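Local coordinates for PKS (Streptomyces sp. CNQ431, PDB 5YDA), which is the broadly selective acyltransferase domain of SpnD, a polyketide synthase of splenocin biosynthesis, and probably transfers acyl building blocks to an acyl carrier protein, at residues L81-S86 against E93-A98; G120-G125 against A170-L175; R276-L281 against V286-L291; T397-H400 against A406-F409. All coordinates share one frame; numbering follows the deposited sequence.

Contact 1: L81-S86 against E93-A98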
loop_
_atom_site.group_PDB
_atom_site.type_symbol
_atom_site.label_atom_id
_atom_site.label_comp_id
_atom_site.label_asym_id
_atom_site.label_seq_id
_atom_site.Cartn_x
_atom_site.Cartn_y
_atom_site.Cartn_z
ATOM N N LEU A 81 -20.454 10.214 -5.702
ATOM C CA LEU A 81 -19.703 9.297 -6.554
ATOM C C LEU A 81 -18.897 10.114 -7.559
ATOM O O LEU A 81 -19.101 11.317 -7.722
ATOM C CB LEU A 81 -20.612 8.279 -7.263
ATOM C CG LEU A 81 -21.726 8.670 -8.241
ATOM C CD1 LEU A 81 -21.202 9.132 -9.596
ATOM C CD2 LEU A 81 -22.663 7.481 -8.419
ATOM N N THR A 82 -17.966 9.447 -8.231
ATOM C CA THR A 82 -17.164 10.090 -9.255
ATOM C C THR A 82 -17.028 9.146 -10.430
ATOM O O THR A 82 -17.204 7.934 -10.297
ATOM C CB THR A 82 -15.750 10.472 -8.783
ATOM O OG1 THR A 82 -15.015 9.280 -8.462
ATOM C CG2 THR A 82 -15.787 11.419 -7.588
ATOM N N VAL A 83 -16.711 9.727 -11.588
ATOM C CA VAL A 83 -16.205 8.992 -12.737
ATOM C C VAL A 83 -14.879 9.621 -13.134
ATOM O O VAL A 83 -14.600 10.775 -12.805
ATOM C CB VAL A 83 -17.197 8.993 -13.922
ATOM C CG1 VAL A 83 -18.502 8.327 -13.515
ATOM C CG2 VAL A 83 -17.450 10.419 -14.412
ATOM N N SER A 84 -14.046 8.837 -13.808
ATOM C CA SER A 84 -12.826 9.309 -14.438
ATOM C C SER A 84 -12.991 9.203 -15.946
ATOM O O SER A 84 -13.518 8.202 -16.442
ATOM C CB SER A 84 -11.614 8.474 -14.010
ATOM O OG SER A 84 -11.436 8.513 -12.611
ATOM N N ALA A 85 -12.525 10.218 -16.675
ATOM C CA ALA A 85 -12.696 10.216 -18.119
ATOM C C ALA A 85 -11.639 11.102 -18.761
ATOM O O ALA A 85 -11.238 12.118 -18.189
ATOM C CB ALA A 85 -14.095 10.703 -18.513
ATOM N N SER A 86 -11.184 10.695 -19.942
ATOM C CA SER A 86 -10.306 11.496 -20.779
ATOM C C SER A 86 -11.035 12.070 -21.987
ATOM O O SER A 86 -10.395 12.670 -22.854
ATOM C CB SER A 86 -9.107 10.659 -21.237
ATOM O OG SER A 86 -8.348 10.201 -20.128
ATOM N N GLU A 93 -20.546 7.284 -20.829
ATOM C CA GLU A 93 -20.665 5.852 -20.575
ATOM C C GLU A 93 -20.480 5.529 -19.097
ATOM O O GLU A 93 -21.200 4.688 -18.543
ATOM C CB GLU A 93 -19.650 5.080 -21.409
ATOM C CG GLU A 93 -19.986 3.604 -21.517
ATOM C CD GLU A 93 -18.816 2.763 -21.984
ATOM O OE1 GLU A 93 -17.678 3.030 -21.541
ATOM O OE2 GLU A 93 -19.035 1.832 -22.792
ATOM N N ALA A 94 -19.532 6.197 -18.435
ATOM C CA ALA A 94 -19.257 5.870 -17.041
ATOM C C ALA A 94 -20.362 6.366 -16.123
ATOM O O ALA A 94 -20.636 5.737 -15.098
ATOM C CB ALA A 94 -17.906 6.440 -16.612
ATOM N N LEU A 95 -21.024 7.469 -16.483
ATOM C CA LEU A 95 -22.087 7.996 -15.633
ATOM C C LEU A 95 -23.337 7.120 -15.664
ATOM O O LEU A 95 -24.101 7.111 -14.692
ATOM C CB LEU A 95 -22.420 9.428 -16.044
ATOM C CG LEU A 95 -21.355 10.468 -15.686
ATOM C CD1 LEU A 95 -21.389 11.617 -16.673
ATOM C CD2 LEU A 95 -21.544 10.986 -14.268
ATOM N N ARG A 96 -23.566 6.381 -16.756
ATOM C CA ARG A 96 -24.674 5.423 -16.783
ATOM C C ARG A 96 -24.403 4.251 -15.857
ATOM O O ARG A 96 -25.231 3.914 -15.000
ATOM C CB ARG A 96 -24.907 4.896 -18.195
ATOM C CG ARG A 96 -25.022 5.951 -19.232
ATOM C CD ARG A 96 -26.423 6.487 -19.288
ATOM N NE ARG A 96 -26.496 7.539 -20.287
ATOM C CZ ARG A 96 -26.915 7.354 -21.531
ATOM N NH1 ARG A 96 -27.310 6.153 -21.933
ATOM N NH2 ARG A 96 -26.935 8.376 -22.366
ATOM N N ALA A 97 -23.255 3.598 -16.042
ATOM C CA ALA A 97 -22.849 2.490 -15.192
ATOM C C ALA A 97 -22.632 2.909 -13.748
ATOM O O ALA A 97 -22.498 2.035 -12.885
ATOM C CB ALA A 97 -21.568 1.869 -15.747
ATOM N N ALA A 98 -22.596 4.212 -13.469
ATOM C CA ALA A 98 -22.198 4.695 -12.156
ATOM C C ALA A 98 -23.144 4.170 -11.091
ATOM O O ALA A 98 -24.360 4.362 -11.177
ATOM C CB ALA A 98 -22.170 6.223 -12.139
#

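Contact 2: G120-G125 against A170-L175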
loop_
_atom_site.group_PDB
_atom_site.type_symbol
_atom_site.label_atom_id
_atom_site.label_comp_id
_atom_site.label_asym_id
_atom_site.label_seq_id
_atom_site.Cartn_x
_atom_site.Cartn_y
_atom_site.Cartn_z
ATOM N N GLY A 120 5.733 -9.223 -2.442
ATOM C CA GLY A 120 4.918 -10.285 -2.984
ATOM C C GLY A 120 4.130 -9.800 -4.178
ATOM O O GLY A 120 3.685 -10.606 -4.999
ATOM N N THR A 121 3.949 -8.487 -4.302
ATOM C CA THR A 121 3.189 -7.943 -5.416
ATOM C C THR A 121 4.030 -7.086 -6.345
ATOM O O THR A 121 3.482 -6.536 -7.304
ATOM C CB THR A 121 1.992 -7.126 -4.920
ATOM O OG1 THR A 121 2.454 -6.029 -4.115
ATOM C CG2 THR A 121 1.047 -8.006 -4.097
ATOM N N GLN A 122 5.334 -6.957 -6.093
ATOM C CA GLN A 122 6.181 -6.155 -6.965
ATOM C C GLN A 122 6.250 -6.779 -8.354
ATOM O O GLN A 122 6.110 -7.993 -8.518
ATOM C CB GLN A 122 7.589 -6.015 -6.387
ATOM C CG GLN A 122 8.417 -7.296 -6.374
ATOM C CD GLN A 122 8.092 -8.197 -5.175
ATOM O OE1 GLN A 122 7.231 -7.879 -4.357
ATOM N NE2 GLN A 122 8.785 -9.326 -5.077
ATOM N N TYR A 123 6.460 -5.929 -9.362
ATOM C CA TYR A 123 6.688 -6.395 -10.726
ATOM C C TYR A 123 7.402 -5.314 -11.523
ATOM O O TYR A 123 7.355 -4.124 -11.189
ATOM C CB TYR A 123 5.378 -6.782 -11.419
ATOM C CG TYR A 123 4.310 -5.705 -11.411
ATOM C CD1 TYR A 123 4.169 -4.823 -12.482
ATOM C CD2 TYR A 123 3.442 -5.570 -10.328
ATOM C CE1 TYR A 123 3.172 -3.835 -12.488
ATOM C CE2 TYR A 123 2.436 -4.591 -10.321
ATOM C CZ TYR A 123 2.309 -3.730 -11.406
ATOM O OH TYR A 123 1.323 -2.766 -11.399
ATOM N N VAL A 124 8.047 -5.751 -12.601
ATOM C CA VAL A 124 8.659 -4.829 -13.547
ATOM C C VAL A 124 7.575 -4.036 -14.254
ATOM O O VAL A 124 6.601 -4.604 -14.764
ATOM C CB VAL A 124 9.519 -5.609 -14.549
ATOM C CG1 VAL A 124 10.240 -4.665 -15.495
ATOM C CG2 VAL A 124 10.493 -6.501 -13.792
ATOM N N GLY A 125 7.742 -2.718 -14.304
ATOM C CA GLY A 125 6.776 -1.833 -14.919
ATOM C C GLY A 125 5.812 -1.166 -13.960
ATOM O O GLY A 125 5.027 -0.306 -14.396
ATOM N N ALA A 170 17.405 -5.497 -5.771
ATOM C CA ALA A 170 16.799 -4.460 -6.596
ATOM C C ALA A 170 15.285 -4.635 -6.703
ATOM O O ALA A 170 14.538 -3.643 -6.726
ATOM C CB ALA A 170 17.432 -4.472 -7.990
ATOM N N ALA A 171 14.814 -5.888 -6.803
ATOM C CA ALA A 171 13.380 -6.120 -6.936
ATOM C C ALA A 171 12.637 -5.588 -5.719
ATOM O O ALA A 171 11.570 -4.977 -5.849
ATOM C CB ALA A 171 13.086 -7.616 -7.133
ATOM N N PHE A 172 13.190 -5.800 -4.522
ATOM C CA PHE A 172 12.477 -5.352 -3.338
ATOM C C PHE A 172 12.664 -3.860 -3.114
ATOM O O PHE A 172 11.724 -3.186 -2.680
ATOM C CB PHE A 172 12.914 -6.162 -2.120
ATOM C CG PHE A 172 12.418 -7.572 -2.144
ATOM C CD1 PHE A 172 11.055 -7.840 -2.047
ATOM C CD2 PHE A 172 13.303 -8.632 -2.291
ATOM C CE1 PHE A 172 10.582 -9.144 -2.082
ATOM C CE2 PHE A 172 12.844 -9.938 -2.325
ATOM C CZ PHE A 172 11.481 -10.198 -2.219
ATOM N N MET A 173 13.855 -3.321 -3.434
ATOM C CA MET A 173 14.038 -1.872 -3.352
ATOM C C MET A 173 13.133 -1.158 -4.342
ATOM O O MET A 173 12.607 -0.078 -4.032
ATOM C CB MET A 173 15.504 -1.500 -3.582
ATOM C CG MET A 173 16.443 -1.952 -2.439
ATOM S SD MET A 173 15.907 -1.366 -0.802
ATOM C CE MET A 173 15.873 0.419 -1.072
ATOM N N ALA A 174 12.903 -1.759 -5.521
ATOM C CA ALA A 174 11.889 -1.218 -6.420
ATOM C C ALA A 174 10.558 -1.059 -5.695
ATOM O O ALA A 174 9.874 -0.032 -5.837
ATOM C CB ALA A 174 11.726 -2.121 -7.651
ATOM N N LEU A 175 10.174 -2.060 -4.895
ATOM C CA LEU A 175 8.892 -1.970 -4.194
ATOM C C LEU A 175 8.932 -0.875 -3.141
ATOM O O LEU A 175 7.984 -0.086 -3.022
ATOM C CB LEU A 175 8.520 -3.316 -3.555
ATOM C CG LEU A 175 7.236 -3.283 -2.719
ATOM C CD1 LEU A 175 6.007 -3.060 -3.603
ATOM C CD2 LEU A 175 7.082 -4.563 -1.933
#

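Contact 3: R276-L281 against V286-L291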
loop_
_atom_site.group_PDB
_atom_site.type_symbol
_atom_site.label_atom_id
_atom_site.label_comp_id
_atom_site.label_asym_id
_atom_site.label_seq_id
_atom_site.Cartn_x
_atom_site.Cartn_y
_atom_site.Cartn_z
ATOM N N ARG A 276 8.456 -30.452 6.400
ATOM C CA ARG A 276 7.682 -31.357 7.236
ATOM C C ARG A 276 6.385 -30.712 7.692
ATOM O O ARG A 276 5.350 -31.383 7.747
ATOM C CB ARG A 276 8.511 -31.839 8.428
ATOM C CG ARG A 276 9.698 -32.689 7.991
ATOM C CD ARG A 276 10.643 -33.084 9.119
ATOM N NE ARG A 276 10.576 -32.203 10.272
ATOM C CZ ARG A 276 11.596 -31.479 10.709
ATOM N NH1 ARG A 276 12.781 -31.506 10.106
ATOM N NH2 ARG A 276 11.414 -30.698 11.774
ATOM N N LEU A 277 6.412 -29.417 8.021
ATOM C CA LEU A 277 5.170 -28.716 8.325
ATOM C C LEU A 277 4.180 -28.820 7.169
ATOM O O LEU A 277 2.986 -29.059 7.381
ATOM C CB LEU A 277 5.461 -27.251 8.642
ATOM C CG LEU A 277 4.203 -26.392 8.826
ATOM C CD1 LEU A 277 3.408 -26.883 10.042
ATOM C CD2 LEU A 277 4.556 -24.920 8.977
ATOM N N GLU A 278 4.659 -28.646 5.940
ATOM C CA GLU A 278 3.760 -28.704 4.798
ATOM C C GLU A 278 3.147 -30.093 4.653
ATOM O O GLU A 278 1.951 -30.213 4.369
ATOM C CB GLU A 278 4.497 -28.275 3.528
ATOM C CG GLU A 278 4.783 -26.773 3.542
ATOM C CD GLU A 278 5.501 -26.270 2.307
ATOM O OE1 GLU A 278 5.759 -25.053 2.261
ATOM O OE2 GLU A 278 5.810 -27.074 1.392
ATOM N N ALA A 279 3.938 -31.150 4.889
ATOM C CA ALA A 279 3.394 -32.506 4.883
ATOM C C ALA A 279 2.292 -32.659 5.927
ATOM O O ALA A 279 1.243 -33.239 5.648
ATOM C CB ALA A 279 4.500 -33.542 5.133
ATOM N N GLU A 280 2.515 -32.141 7.141
ATOM C CA GLU A 280 1.501 -32.274 8.174
ATOM C C GLU A 280 0.301 -31.358 7.929
ATOM O O GLU A 280 -0.828 -31.719 8.290
ATOM C CB GLU A 280 2.118 -32.038 9.558
ATOM C CG GLU A 280 2.860 -33.315 10.116
ATOM C CD GLU A 280 1.919 -34.539 10.420
ATOM O OE1 GLU A 280 0.685 -34.402 10.302
ATOM O OE2 GLU A 280 2.401 -35.645 10.792
ATOM N N LEU A 281 0.488 -30.262 7.217
ATOM C CA LEU A 281 -0.625 -29.421 6.883
ATOM C C LEU A 281 -1.484 -30.075 5.812
ATOM O O LEU A 281 -2.656 -29.930 5.829
ATOM C CB LEU A 281 -0.212 -28.041 6.424
ATOM C CG LEU A 281 0.416 -27.080 7.400
ATOM C CD1 LEU A 281 1.048 -25.947 6.655
ATOM C CD2 LEU A 281 -0.525 -26.577 8.448
ATOM N N VAL A 286 -5.217 -28.451 5.608
ATOM C CA VAL A 286 -5.002 -27.011 5.778
ATOM C C VAL A 286 -4.393 -26.424 4.506
ATOM O O VAL A 286 -3.327 -26.876 4.067
ATOM C CB VAL A 286 -4.117 -26.729 7.000
ATOM C CG1 VAL A 286 -4.003 -25.231 7.230
ATOM C CG2 VAL A 286 -4.688 -27.430 8.258
ATOM N N PRO A 287 -5.025 -25.444 3.867
ATOM C CA PRO A 287 -4.428 -24.857 2.657
ATOM C C PRO A 287 -3.237 -23.970 3.004
ATOM O O PRO A 287 -3.190 -23.335 4.061
ATOM C CB PRO A 287 -5.576 -24.036 2.049
ATOM C CG PRO A 287 -6.416 -23.645 3.246
ATOM C CD PRO A 287 -6.293 -24.785 4.248
ATOM N N PHE A 288 -2.265 -23.939 2.095
ATOM C CA PHE A 288 -1.006 -23.243 2.333
ATOM C C PHE A 288 -0.326 -23.029 0.998
ATOM O O PHE A 288 -0.625 -23.712 0.018
ATOM C CB PHE A 288 -0.068 -24.028 3.262
ATOM C CG PHE A 288 0.436 -25.329 2.673
ATOM C CD1 PHE A 288 1.577 -25.363 1.878
ATOM C CD2 PHE A 288 -0.234 -26.523 2.922
ATOM C CE1 PHE A 288 2.035 -26.567 1.330
ATOM C CE2 PHE A 288 0.223 -27.732 2.388
ATOM C CZ PHE A 288 1.352 -27.756 1.589
ATOM N N ARG A 289 0.614 -22.091 0.970
ATOM C CA ARG A 289 1.423 -21.952 -0.228
ATOM C C ARG A 289 2.809 -21.473 0.170
ATOM O O ARG A 289 2.945 -20.518 0.943
ATOM C CB ARG A 289 0.774 -20.993 -1.240
ATOM C CG ARG A 289 1.478 -21.001 -2.610
ATOM C CD ARG A 289 1.018 -19.854 -3.517
ATOM N NE ARG A 289 0.863 -18.604 -2.771
ATOM C CZ ARG A 289 1.831 -17.702 -2.602
ATOM N NH1 ARG A 289 3.033 -17.904 -3.131
ATOM N NH2 ARG A 289 1.599 -16.596 -1.906
ATOM N N ARG A 290 3.825 -22.162 -0.335
ATOM C CA ARG A 290 5.206 -21.751 -0.135
ATOM C C ARG A 290 5.418 -20.372 -0.743
ATOM O O ARG A 290 5.135 -20.161 -1.926
ATOM C CB ARG A 290 6.146 -22.778 -0.779
ATOM C CG ARG A 290 7.623 -22.439 -0.674
ATOM C CD ARG A 290 8.129 -22.650 0.735
ATOM N NE ARG A 290 7.982 -24.046 1.133
ATOM C CZ ARG A 290 8.942 -24.958 1.007
ATOM N NH1 ARG A 290 10.117 -24.608 0.499
ATOM N NH2 ARG A 290 8.732 -26.214 1.393
ATOM N N LEU A 291 5.871 -19.418 0.067
ATOM C CA LEU A 291 6.259 -18.128 -0.496
ATOM C C LEU A 291 7.467 -18.336 -1.407
ATOM O O LEU A 291 8.362 -19.127 -1.103
ATOM C CB LEU A 291 6.559 -17.113 0.621
ATOM C CG LEU A 291 5.419 -16.849 1.638
ATOM C CD1 LEU A 291 5.530 -15.477 2.317
ATOM C CD2 LEU A 291 4.036 -16.996 1.007
#

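Contact 4: T397-H400 against A406-F409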
loop_
_atom_site.group_PDB
_atom_site.type_symbol
_atom_site.label_atom_id
_atom_site.label_comp_id
_atom_site.label_asym_id
_atom_site.label_seq_id
_atom_site.Cartn_x
_atom_site.Cartn_y
_atom_site.Cartn_z
ATOM N N THR A 397 -4.803 1.566 -4.899
ATOM C CA THR A 397 -4.036 2.683 -5.409
ATOM C C THR A 397 -3.115 2.314 -6.575
ATOM O O THR A 397 -2.750 3.198 -7.362
ATOM C CB THR A 397 -3.269 3.288 -4.213
ATOM O OG1 THR A 397 -3.643 4.648 -3.986
ATOM C CG2 THR A 397 -1.820 3.111 -4.280
ATOM N N MET A 398 -2.807 1.040 -6.772
ATOM C CA MET A 398 -1.963 0.636 -7.884
ATOM C C MET A 398 -2.343 -0.788 -8.292
ATOM O O MET A 398 -2.572 -1.658 -7.435
ATOM C CB MET A 398 -0.471 0.759 -7.492
ATOM C CG MET A 398 0.529 0.166 -8.475
ATOM S SD MET A 398 2.257 0.637 -8.096
ATOM C CE MET A 398 2.220 2.360 -8.590
ATOM N N ARG A 399 -2.396 -1.015 -9.602
ATOM C CA ARG A 399 -2.895 -2.269 -10.158
ATOM C C ARG A 399 -1.932 -3.424 -9.884
ATOM O O ARG A 399 -0.736 -3.231 -9.644
ATOM C CB ARG A 399 -3.081 -2.136 -11.669
ATOM C CG ARG A 399 -1.738 -1.986 -12.384
ATOM C CD ARG A 399 -1.877 -1.686 -13.857
ATOM N NE ARG A 399 -0.582 -1.418 -14.468
ATOM C CZ ARG A 399 0.261 -2.364 -14.884
ATOM N NH1 ARG A 399 -0.048 -3.648 -14.755
ATOM N NH2 ARG A 399 1.421 -2.029 -15.427
ATOM N N HIS A 400 -2.473 -4.644 -9.962
ATOM C CA HIS A 400 -1.687 -5.873 -9.974
ATOM C C HIS A 400 -0.905 -5.998 -11.278
ATOM O O HIS A 400 -1.238 -5.374 -12.287
ATOM C CB HIS A 400 -2.585 -7.110 -9.818
ATOM C CG HIS A 400 -2.989 -7.394 -8.405
ATOM N ND1 HIS A 400 -4.259 -7.142 -7.930
ATOM C CD2 HIS A 400 -2.292 -7.919 -7.365
ATOM C CE1 HIS A 400 -4.329 -7.506 -6.660
ATOM N NE2 HIS A 400 -3.148 -7.976 -6.292
ATOM N N ALA A 406 -4.625 1.638 -16.913
ATOM C CA ALA A 406 -3.492 2.555 -16.863
ATOM C C ALA A 406 -3.269 3.027 -15.430
ATOM O O ALA A 406 -4.228 3.223 -14.674
ATOM C CB ALA A 406 -3.745 3.755 -17.771
ATOM N N ASP A 407 -2.000 3.209 -15.051
ATOM C CA ASP A 407 -1.696 3.637 -13.683
ATOM C C ASP A 407 -2.409 4.938 -13.340
ATOM O O ASP A 407 -2.959 5.084 -12.240
ATOM C CB ASP A 407 -0.188 3.805 -13.495
ATOM C CG ASP A 407 0.570 2.499 -13.636
ATOM O OD1 ASP A 407 -0.048 1.412 -13.465
ATOM O OD2 ASP A 407 1.792 2.566 -13.914
ATOM N N GLY A 408 -2.432 5.889 -14.281
ATOM C CA GLY A 408 -3.088 7.162 -14.025
ATOM C C GLY A 408 -4.580 7.023 -13.840
ATOM O O GLY A 408 -5.186 7.771 -13.071
ATOM N N PHE A 409 -5.195 6.068 -14.537
ATOM C CA PHE A 409 -6.605 5.787 -14.305
ATOM C C PHE A 409 -6.827 5.249 -12.896
ATOM O O PHE A 409 -7.725 5.709 -12.174
ATOM C CB PHE A 409 -7.123 4.794 -15.346
ATOM C CG PHE A 409 -8.571 4.448 -15.168
ATOM C CD1 PHE A 409 -9.562 5.281 -15.667
ATOM C CD2 PHE A 409 -8.945 3.314 -14.476
ATOM C CE1 PHE A 409 -10.904 4.984 -15.486
ATOM C CE2 PHE A 409 -10.295 3.006 -14.299
ATOM C CZ PHE A 409 -11.272 3.846 -14.806
HETATM O O HOH W 1 -1.591 3.713 -10.083
HETATM O O HOH W 2 -1.721 1.100 -11.342
HETATM O O HOH W 3 2.372 0.610 -15.738
#

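Contact 1: L81-S86 against E93-A98
Val-83 packs against Ala-94 and Leu-95 inside a beta-alpha unit, in which strand 79-85 turns directly into helix 88-97. The unit belongs to the CurL-like region, consistent with the linker subdomain between the ketosynthase and acyltransferase domains. The backbones are nearest at Val-83 and Ala-94, whose CA atoms are 6.1 Å apart. The contact is apolar and largely buried.

Val-83 does most of the work, and its two methyls divide the task. CG1 lies anti to the carbonyl carbon (chi1 -61°). It rests 3.7 Å from Ala-94 CB and also lies near Ala-94 O. CG2 takes the place between the backbone N and the carbonyl carbon. From there it reaches the branch point of Leu-95, with Val-83 CG2 and Leu-95 CG 4.1 Å apart. The two side chains cross at about a right angle, and Leu-95 CD2 touches both valine methyls.

Leu-95 also packs on Leu-51 and Ala-52 of helix 43-56. On the partner strand 32-38, Leu-34 touches Val-83 and Val-36 touches Leu-81.

Leu-81 closes the far end of the patch. Its CG stands in the crowded position between N and the carbonyl carbon (chi1 61°), and the fork meets Ala-98, just past the helix. Both tips share this one partner: CD1 and CD2 of Leu-81 each lie 4.0 Å from Ala-98 CB.

Contact 2: G120-G125 against A170-L175
Gln-122, on the irregular loop 120-125, passes closest to Leu-175 of helix 169-188, with 5.7 Å between their CA atoms. Gly-120 has a positive phi (131°) that suits glycine.

Gln-122 carries nearly all of the side-chain contact. Its CB lies 4.0 Å from Leu-175 CB, and its CG lies 3.9 Å from the carbonyl O of Ala-171. The chain then bends at chi2 (-82°), which brings the amide back toward its own loop. There Gln-122 OE1 accepts a hydrogen bond from Gly-120 N at 2.8 Å. The bond is nearly straight (171°), lies in the carbonyl plane and uses a lone pair. It should limit rotation of the amide. The other end, Gln-122 NE2, comes within 3.5 Å of Phe-172 CE1. The amide approaches the ring obliquely. Phe-172 also touches Ile-226 of helix 215-231, and Thr-121 OG1 bonds to Pro-375 O.

The loop follows core strand 112-116. Its glycine-rich run ending in Gln-122 resembles the Gly-x-Gly-x-Gln signature of acyltransferases, and the Leu-175 side chain lies near, without touching, a probable nucleophile elbow (Gly-x-Ser-x-Gly) around Ser-200.

Contact 3: R276-L281 against V286-L291
The ring of Phe-288 has Glu-278 over one face, with Glu-278 CA above the ring and offset toward its rim. Leu-281 CB approaches the same ring obliquely. The guanidinium of Arg-290 receives the carboxylate of Glu-278 at its edge. This joins helix 271-283 to strand 288-290, the last helix and edge strand of a ferredoxin-like subdomain. The helix is the connection of a split beta-alpha-beta unit: it leads from strand 264-269 to strand 288-290, with strand 235-239 between them in the sheet.

Glu-278 spans both flat groups. Its chain is extended beyond CG, so the aliphatic part crosses the phenyl ring before the carboxylate reaches the arginine. The closest point on the ring is Glu-278 CG to Phe-288 CE1, at 3.5 Å.

The salt bridge uses two unequal contacts. Arg-290 NE bonds to the syn side of Glu-278 OE1 at 2.7 Å and almost straight (171°), but out of the carboxylate plane, though OE1 lies in the guanidinium plane. Arg-290 NH2 to Glu-278 OE2 is weak, at 3.0 Å. The carboxylate and guanidinium planes are 49° apart, so the pair is not a flat bidentate bridge. Bends at chi2 and chi3 turn the Arg-290 chain back toward the helix. Its NH2 also forms a salt bridge with Asp-275 OD1.

Leu-281 extends the apolar part. Leu-281 CB lies 3.8 Å from Phe-288 CD2, and Leu-281 CD2 lies 3.9 Å from Val-286 CB. Val-239 and Val-237 of strand 235-239 touch Val-286 and Phe-288. Near the helix end Val-286 N donates to Leu-281 O at 3.0 Å.

Contact 4: T397-H400 against A406-F409
Arg-399 reaches across to Asp-407 at the start of helix 407-420. From CB, its chain sets out with CG between the backbone N and the carbonyl carbon (chi1 68°), then runs extended to NE. CG and CD pass alongside the carboxylate, and Arg-399 CD is 3.6 Å from Asp-407 OD1. NE makes the direct bond: Arg-399 NE donates to Asp-407 OD1 at 3.0 Å, within a salt bridge. OD1 is met on its syn side, and the bond is bent (142°).

Beyond NE the two terminal nitrogens part. NH1 turns back to its own loop and makes weak bonds to the carbonyl oxygens of His-400 and Ala-401. NH2 gives to a water 2.8 Å from it, and that water donates to Asp-407 OD2. The guanidinium and carboxylate planes are nearly parallel (13°) but stepped, since the direct bond is tilted from both. One direct bond and one water join them.

A second water accepts from Arg-399 N and donates to Asp-407 OD1, at 2.7 Å from the latter. A third joins the carbonyl oxygens of Thr-397 and Asp-407. Asp-407 OD2 also accepts from Gly-129 N of helix 128-133, so the buried carboxylate is held from several directions.

The salt bridge and its waters tie the loop after edge strand 394-395 of the alpha/beta-hydrolase-like core to the first turn of the last helix of the chain.

In the fold
Contact 4 is the hub. On one side it meets contact 2, with centres 15 Å apart: Tyr-123 OH probably hydrogen-bonds to Arg-399 O at 2.7 Å. On the other side it meets contact 1, centres 17 Å apart, where Ser-84 CB packs 3.9 Å from Phe-409 CE1. Helix 407-420 thus bridges the acyltransferase core and the CurL-like region. Ser-84 OG reinforces this by bonding to Glu-413 of that helix. Contact 3 lies in the ferredoxin-like subdomain, with nearest atoms about 7 Å from contact 2 and about 30 Å from contact 1. Contact 2 has a side chain, Leu-175, near the probable nucleophile elbow.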